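Local coordinates for protein putative ribose operon repressor (PDB 3EGC) that probably binds regulatory DNA as a LacI-family transcriptional repressor, at residues Gln59-Arg64 and Thr82-Thr87; Ser107-Gly112 and Val219-Leu224. All coordinates share one frame; numbering follows the deposited sequence.

Contact 1 of 2, residues Gln59-Arg64 and Thr82-Thr87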
loop_
_atom_site.group_PDB
_atom_site.type_symbol
_atom_site.label_atom_id
_atom_site.label_comp_id
_atom_site.label_asym_id
_atom_site.label_seq_id
_atom_site.Cartn_x
_atom_site.Cartn_y
_atom_site.Cartn_z
ATOM N N GLN A 59 14.903 18.687 8.777
ATOM C CA GLN A 59 15.214 18.796 7.373
ATOM C C GLN A 59 14.161 19.620 6.630
ATOM O O GLN A 59 14.508 20.541 5.853
ATOM C CB GLN A 59 15.333 17.403 6.811
ATOM C CG GLN A 59 15.570 17.326 5.346
ATOM C CD GLN A 59 15.577 15.911 4.894
ATOM O OE1 GLN A 59 16.356 15.097 5.410
ATOM N NE2 GLN A 59 14.686 15.578 3.939
ATOM N N PHE A 60 12.888 19.324 6.913
ATOM C CA PHE A 60 11.768 20.000 6.265
ATOM C C PHE A 60 11.631 21.486 6.728
ATOM O O PHE A 60 11.329 22.464 5.948
ATOM C CB PHE A 60 10.434 19.156 6.465
ATOM C CG PHE A 60 10.343 17.911 5.554
ATOM C CD1 PHE A 60 11.332 17.643 4.588
ATOM C CD2 PHE A 60 9.291 17.053 5.641
ATOM C CE1 PHE A 60 11.249 16.540 3.766
ATOM C CE2 PHE A 60 9.165 15.936 4.775
ATOM C CZ PHE A 60 10.148 15.675 3.853
ATOM N N PHE A 61 11.844 21.672 8.009
ATOM C CA PHE A 61 11.883 23.027 8.516
ATOM C C PHE A 61 12.982 23.907 7.897
ATOM O O PHE A 61 12.718 25.042 7.430
ATOM C CB PHE A 61 11.952 23.034 10.022
ATOM C CG PHE A 61 11.822 24.393 10.594
ATOM C CD1 PHE A 61 10.637 25.105 10.421
ATOM C CD2 PHE A 61 12.900 24.972 11.299
ATOM C CE1 PHE A 61 10.494 26.371 10.931
ATOM C CE2 PHE A 61 12.767 26.264 11.821
ATOM C CZ PHE A 61 11.556 26.974 11.630
ATOM N N GLU A 62 14.212 23.408 7.831
ATOM C CA GLU A 62 15.256 24.207 7.229
ATOM C C GLU A 62 14.979 24.515 5.759
ATOM O O GLU A 62 15.342 25.574 5.259
ATOM C CB GLU A 62 16.651 23.590 7.414
ATOM C CG GLU A 62 16.705 22.123 7.387
ATOM C CD GLU A 62 17.662 21.598 6.311
ATOM O OE1 GLU A 62 18.898 21.478 6.588
ATOM O OE2 GLU A 62 17.171 21.282 5.192
ATOM N N ARG A 63 14.313 23.608 5.056
ATOM C CA ARG A 63 13.899 23.882 3.688
ATOM C C ARG A 63 12.750 24.889 3.632
ATOM O O ARG A 63 12.300 25.264 2.575
ATOM C CB ARG A 63 13.487 22.577 2.970
ATOM C CG ARG A 63 14.687 21.649 2.677
ATOM C CD ARG A 63 14.293 20.677 1.599
ATOM N NE ARG A 63 15.459 20.136 0.916
ATOM C CZ ARG A 63 16.064 20.742 -0.107
ATOM N NH1 ARG A 63 15.588 21.894 -0.552
ATOM N NH2 ARG A 63 17.127 20.184 -0.671
ATOM N N ARG A 64 12.303 25.325 4.795
ATOM C CA ARG A 64 11.148 26.198 4.929
ATOM C C ARG A 64 9.911 25.762 4.156
ATOM O O ARG A 64 9.418 26.488 3.288
ATOM C CB ARG A 64 11.500 27.678 4.648
ATOM C CG ARG A 64 12.473 28.340 5.693
ATOM C CD ARG A 64 11.935 28.201 7.103
ATOM N NE ARG A 64 12.755 28.877 8.096
ATOM C CZ ARG A 64 13.934 28.427 8.528
ATOM N NH1 ARG A 64 14.416 27.307 8.033
ATOM N NH2 ARG A 64 14.635 29.098 9.443
ATOM N N THR A 82 9.492 22.441 21.390
ATOM C CA THR A 82 10.625 23.259 21.816
ATOM C C THR A 82 11.579 23.633 20.700
ATOM O O THR A 82 12.322 24.583 20.857
ATOM C CB THR A 82 11.425 22.623 22.957
ATOM O OG1 THR A 82 12.060 21.422 22.491
ATOM C CG2 THR A 82 10.494 22.316 24.146
ATOM N N GLU A 83 11.559 22.903 19.588
ATOM C CA GLU A 83 12.530 23.101 18.498
ATOM C C GLU A 83 11.917 23.759 17.297
ATOM O O GLU A 83 12.537 23.817 16.207
ATOM C CB GLU A 83 13.073 21.775 17.994
ATOM C CG GLU A 83 14.348 21.326 18.643
ATOM C CD GLU A 83 14.095 20.283 19.666
ATOM O OE1 GLU A 83 14.514 19.122 19.404
ATOM O OE2 GLU A 83 13.468 20.610 20.719
ATOM N N LEU A 84 10.697 24.242 17.452
ATOM C CA LEU A 84 10.033 24.859 16.326
ATOM C C LEU A 84 9.294 26.109 16.767
ATOM O O LEU A 84 8.833 26.212 17.906
ATOM C CB LEU A 84 9.055 23.880 15.655
ATOM C CG LEU A 84 9.648 22.667 14.927
ATOM C CD1 LEU A 84 8.557 21.642 14.650
ATOM C CD2 LEU A 84 10.300 23.105 13.635
ATOM N N PRO A 85 9.152 27.060 15.845
ATOM C CA PRO A 85 8.443 28.286 16.168
ATOM C C PRO A 85 7.027 27.930 16.377
ATOM O O PRO A 85 6.523 27.021 15.708
ATOM C CB PRO A 85 8.560 29.146 14.887
ATOM C CG PRO A 85 9.729 28.564 14.124
ATOM C CD PRO A 85 9.686 27.063 14.476
ATOM N N LYS A 86 6.389 28.648 17.301
ATOM C CA LYS A 86 4.999 28.420 17.628
ATOM C C LYS A 86 4.112 28.649 16.420
ATOM O O LYS A 86 2.960 28.230 16.383
ATOM C CB LYS A 86 4.570 29.373 18.743
ATOM C CG LYS A 86 3.336 28.929 19.454
ATOM C CD LYS A 86 2.846 30.026 20.353
ATOM C CE LYS A 86 1.677 30.781 19.703
ATOM N NZ LYS A 86 2.056 31.680 18.542
ATOM N N THR A 87 4.646 29.355 15.444
ATOM C CA THR A 87 3.817 29.757 14.343
ATOM C C THR A 87 3.910 28.720 13.242
ATOM O O THR A 87 3.184 28.798 12.270
ATOM C CB THR A 87 4.225 31.162 13.772
ATOM O OG1 THR A 87 5.540 31.125 13.191
ATOM C CG2 THR A 87 4.177 32.188 14.847
#
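Leu84 and Pro85, in the loop that leads from helix 78-82 to strand 90-93, pack against the ring of Phe61 in the last turn of helix 50-62. Leu84 comes first along the loop. Its methyl CD2 lies over one face of the ring, 3.9 Å from the ring centroid and 20° off the normal, a CH-pi contact. Phe61 CG is the closest ring atom, 3.6 Å from Leu84 CD2, so the methyl sits toward the root of the ring. The branched end of a leucine suits this place, because one methyl can cover an aromatic face while the two side chains slide past each other in opposite directions. Pro85 then meets the far end of the ring obliquely. Its CD stands 3.4 Å from Phe61 CZ and its CG is almost as near, two apolar carbons of a rigid ring that adds bulk without a backbone N-H to satisfy. Phe61 can serve both because its CG is anti to the backbone N (chi1 -173°), which carries the ring out toward the loop. On the opposite face lies the Arg64 guanidinium, its CZ 4.0 Å above the Phe61 ring plane and displaced toward the rim. Arg64 NH1 gives a bent hydrogen bond (132°) to Phe61 O from above the carbonyl plane. The backbone N of Arg64 reaches that same oxygen from the other side of this plane, and Phe88 adds an edge-to-face ring contact to Phe61. Arg64 has positive phi, and the helix ends here in a Schellman motif, packed on the neighbouring helix-to-strand loop of a periplasmic-binding-protein-like alpha/beta fold.

Contact 2 of 2, residues Ser107-Gly112 and Val219-Leu224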
loop_
_atom_site.group_PDB
_atom_site.type_symbol
_atom_site.label_atom_id
_atom_site.label_comp_id
_atom_site.label_asym_id
_atom_site.label_seq_id
_atom_site.Cartn_x
_atom_site.Cartn_y
_atom_site.Cartn_z
ATOM N N SER A 107 -9.507 8.935 13.326
ATOM C CA SER A 107 -10.749 8.159 13.117
ATOM C C SER A 107 -11.557 8.048 14.394
ATOM O O SER A 107 -11.019 8.273 15.492
ATOM C CB SER A 107 -10.458 6.740 12.617
ATOM O OG SER A 107 -9.876 6.785 11.326
ATOM N N GLU A 108 -12.828 7.672 14.252
ATOM C CA GLU A 108 -13.638 7.316 15.436
ATOM C C GLU A 108 -13.359 5.887 15.965
ATOM O O GLU A 108 -14.201 4.958 15.869
ATOM C CB GLU A 108 -15.141 7.598 15.225
ATOM C CG GLU A 108 -15.798 6.735 14.129
ATOM C CD GLU A 108 -17.156 7.271 13.664
ATOM O OE1 GLU A 108 -17.626 8.309 14.202
ATOM O OE2 GLU A 108 -17.747 6.638 12.765
ATOM N N ASN A 109 -12.176 5.711 16.533
ATOM C CA ASN A 109 -11.726 4.360 16.931
ATOM C C ASN A 109 -12.574 3.616 17.972
ATOM O O ASN A 109 -12.963 2.467 17.736
ATOM C CB ASN A 109 -10.285 4.381 17.379
ATOM C CG ASN A 109 -9.334 4.940 16.301
ATOM O OD1 ASN A 109 -9.246 4.396 15.204
ATOM N ND2 ASN A 109 -8.575 5.969 16.656
ATOM N N VAL A 110 -12.854 4.245 19.109
ATOM C CA VAL A 110 -13.782 3.664 20.087
ATOM C C VAL A 110 -15.090 3.171 19.404
ATOM O O VAL A 110 -15.425 1.994 19.428
ATOM C CB VAL A 110 -14.169 4.705 21.226
ATOM C CG1 VAL A 110 -14.888 4.000 22.382
ATOM C CG2 VAL A 110 -12.995 5.430 21.754
ATOM N N ARG A 111 -15.835 4.090 18.794
ATOM C CA ARG A 111 -17.096 3.716 18.143
ATOM C C ARG A 111 -17.020 2.491 17.162
ATOM O O ARG A 111 -17.846 1.564 17.215
ATOM C CB ARG A 111 -17.682 4.883 17.410
ATOM C CG ARG A 111 -19.125 4.716 17.089
ATOM C CD ARG A 111 -19.594 5.904 16.213
ATOM N NE ARG A 111 -19.724 7.129 17.000
ATOM C CZ ARG A 111 -20.037 8.314 16.498
ATOM N NH1 ARG A 111 -20.125 9.365 17.305
ATOM N NH2 ARG A 111 -20.220 8.451 15.190
ATOM N N GLY A 112 -16.037 2.535 16.260
ATOM C CA GLY A 112 -15.898 1.494 15.250
ATOM C C GLY A 112 -15.571 0.180 15.931
ATOM O O GLY A 112 -16.112 -0.811 15.533
ATOM N N VAL A 219 -12.841 -9.822 13.534
ATOM C CA VAL A 219 -13.222 -8.554 12.914
ATOM C C VAL A 219 -11.974 -7.677 12.983
ATOM O O VAL A 219 -11.226 -7.774 13.942
ATOM C CB VAL A 219 -14.446 -7.881 13.606
ATOM C CG1 VAL A 219 -15.651 -8.728 13.404
ATOM C CG2 VAL A 219 -14.186 -7.660 15.197
ATOM N N SER A 220 -11.781 -6.836 11.975
ATOM C CA SER A 220 -10.568 -6.101 11.800
ATOM C C SER A 220 -10.871 -4.645 11.446
ATOM O O SER A 220 -11.926 -4.369 10.874
ATOM C CB SER A 220 -9.753 -6.729 10.671
ATOM O OG SER A 220 -8.510 -6.065 10.477
ATOM N N PHE A 221 -9.952 -3.728 11.781
ATOM C CA PHE A 221 -9.917 -2.415 11.135
ATOM C C PHE A 221 -9.206 -2.490 9.764
ATOM O O PHE A 221 -8.385 -3.364 9.536
ATOM C CB PHE A 221 -9.187 -1.356 11.982
ATOM C CG PHE A 221 -10.039 -0.746 13.089
ATOM C CD1 PHE A 221 -10.302 0.606 13.079
ATOM C CD2 PHE A 221 -10.497 -1.517 14.169
ATOM C CE1 PHE A 221 -11.032 1.204 14.088
ATOM C CE2 PHE A 221 -11.243 -0.942 15.192
ATOM C CZ PHE A 221 -11.520 0.411 15.173
ATOM N N ASP A 222 -9.537 -1.541 8.876
ATOM C CA ASP A 222 -8.988 -1.511 7.532
ATOM C C ASP A 222 -9.725 -2.451 6.582
ATOM O O ASP A 222 -9.846 -3.667 6.825
ATOM C CB ASP A 222 -7.501 -1.815 7.547
ATOM C CG ASP A 222 -6.737 -0.856 8.410
ATOM O OD1 ASP A 222 -7.135 0.363 8.433
ATOM O OD2 ASP A 222 -5.807 -1.333 9.090
ATOM N N ASN A 223 -10.164 -1.896 5.467
ATOM C CA ASN A 223 -10.962 -2.640 4.515
ATOM C C ASN A 223 -10.111 -3.019 3.314
ATOM O O ASN A 223 -9.981 -2.244 2.370
ATOM C CB ASN A 223 -12.153 -1.761 4.051
ATOM C CG ASN A 223 -13.082 -2.486 3.136
ATOM O OD1 ASN A 223 -12.911 -3.690 2.888
ATOM N ND2 ASN A 223 -14.129 -1.791 2.677
ATOM N N LEU A 224 -9.516 -4.201 3.361
ATOM C CA LEU A 224 -8.703 -4.700 2.291
ATOM C C LEU A 224 -9.507 -5.748 1.499
ATOM O O LEU A 224 -10.132 -6.607 2.092
ATOM C CB LEU A 224 -7.456 -5.343 2.916
ATOM C CG LEU A 224 -6.225 -4.548 3.480
ATOM C CD1 LEU A 224 -5.224 -4.259 2.401
ATOM C CD2 LEU A 224 -6.623 -3.206 4.153
#
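The ring of Phe221 points its outer edge at the first turn of helix 109-122. Its CZ lies 3.6 Å from Asn109 O, which sits at the ring edge and in its plane, where the slightly positive C-H rim can face a carbonyl oxygen. Beside it, Phe221 CE1 is 3.8 Å from Asn109 OD1; the Asn109 amide and the ring are turned 49° apart, and the two side chains cross at about a right angle. Phe221 CZ also approaches Gly112 C, at 4.1 Å and obliquely. Glycine suits this point of the helix because a side chain there would head for the ring; its absence leaves the Gly112 backbone facing the ring directly. Phe221 ends strand 217-221, and its CG, anti to the carbonyl carbon (chi1 -81°), carries the ring toward the helix start. In the alpha/beta fold of the periplasmic-binding-protein-like family, the helix that follows strand 103-107 thus packs against the end of strand 217-221, and Ala113 and Val237 also touch the phenyl group. Asparagine offers hydrogen-bonding groups in this buried setting, and both ends of its amide are used: OD1 accepts from Arg143 NH2, while ND2 donates to Glu142 OE2, which together fix the rotation of the group. Glu108, at the N-cap position, is the centre of an inverse gamma turn, and its backbone O accepts from Gly112 N at 3.1 Å in the opening helical turn. Farther out, Asp222 OD1 accepts from Gln239 NE2 and OD2 from the backbone N of His195, in the loop just beyond Phe221.

In the fold
Contact 1 lies at the surface, its centre about 26 Å from the centre of the chain, whereas contact 2 is buried, its centre about 8 Å from that of the chain; the two centres are 33 Å apart and the contacts share no helix or strand. Each places a phenylalanine at its middle, but differently. In contact 1 the aromatic belongs to a helix end and meets apolar loop carbons, one of them over its face; in contact 2 it belongs to a strand and turns its edge to the backbone and side-chain oxygens of an asparagine at a helix start. Contact 1 joins elements close in sequence, beside residues that touch the second subunit, while contact 2 joins segments more than a hundred residues apart.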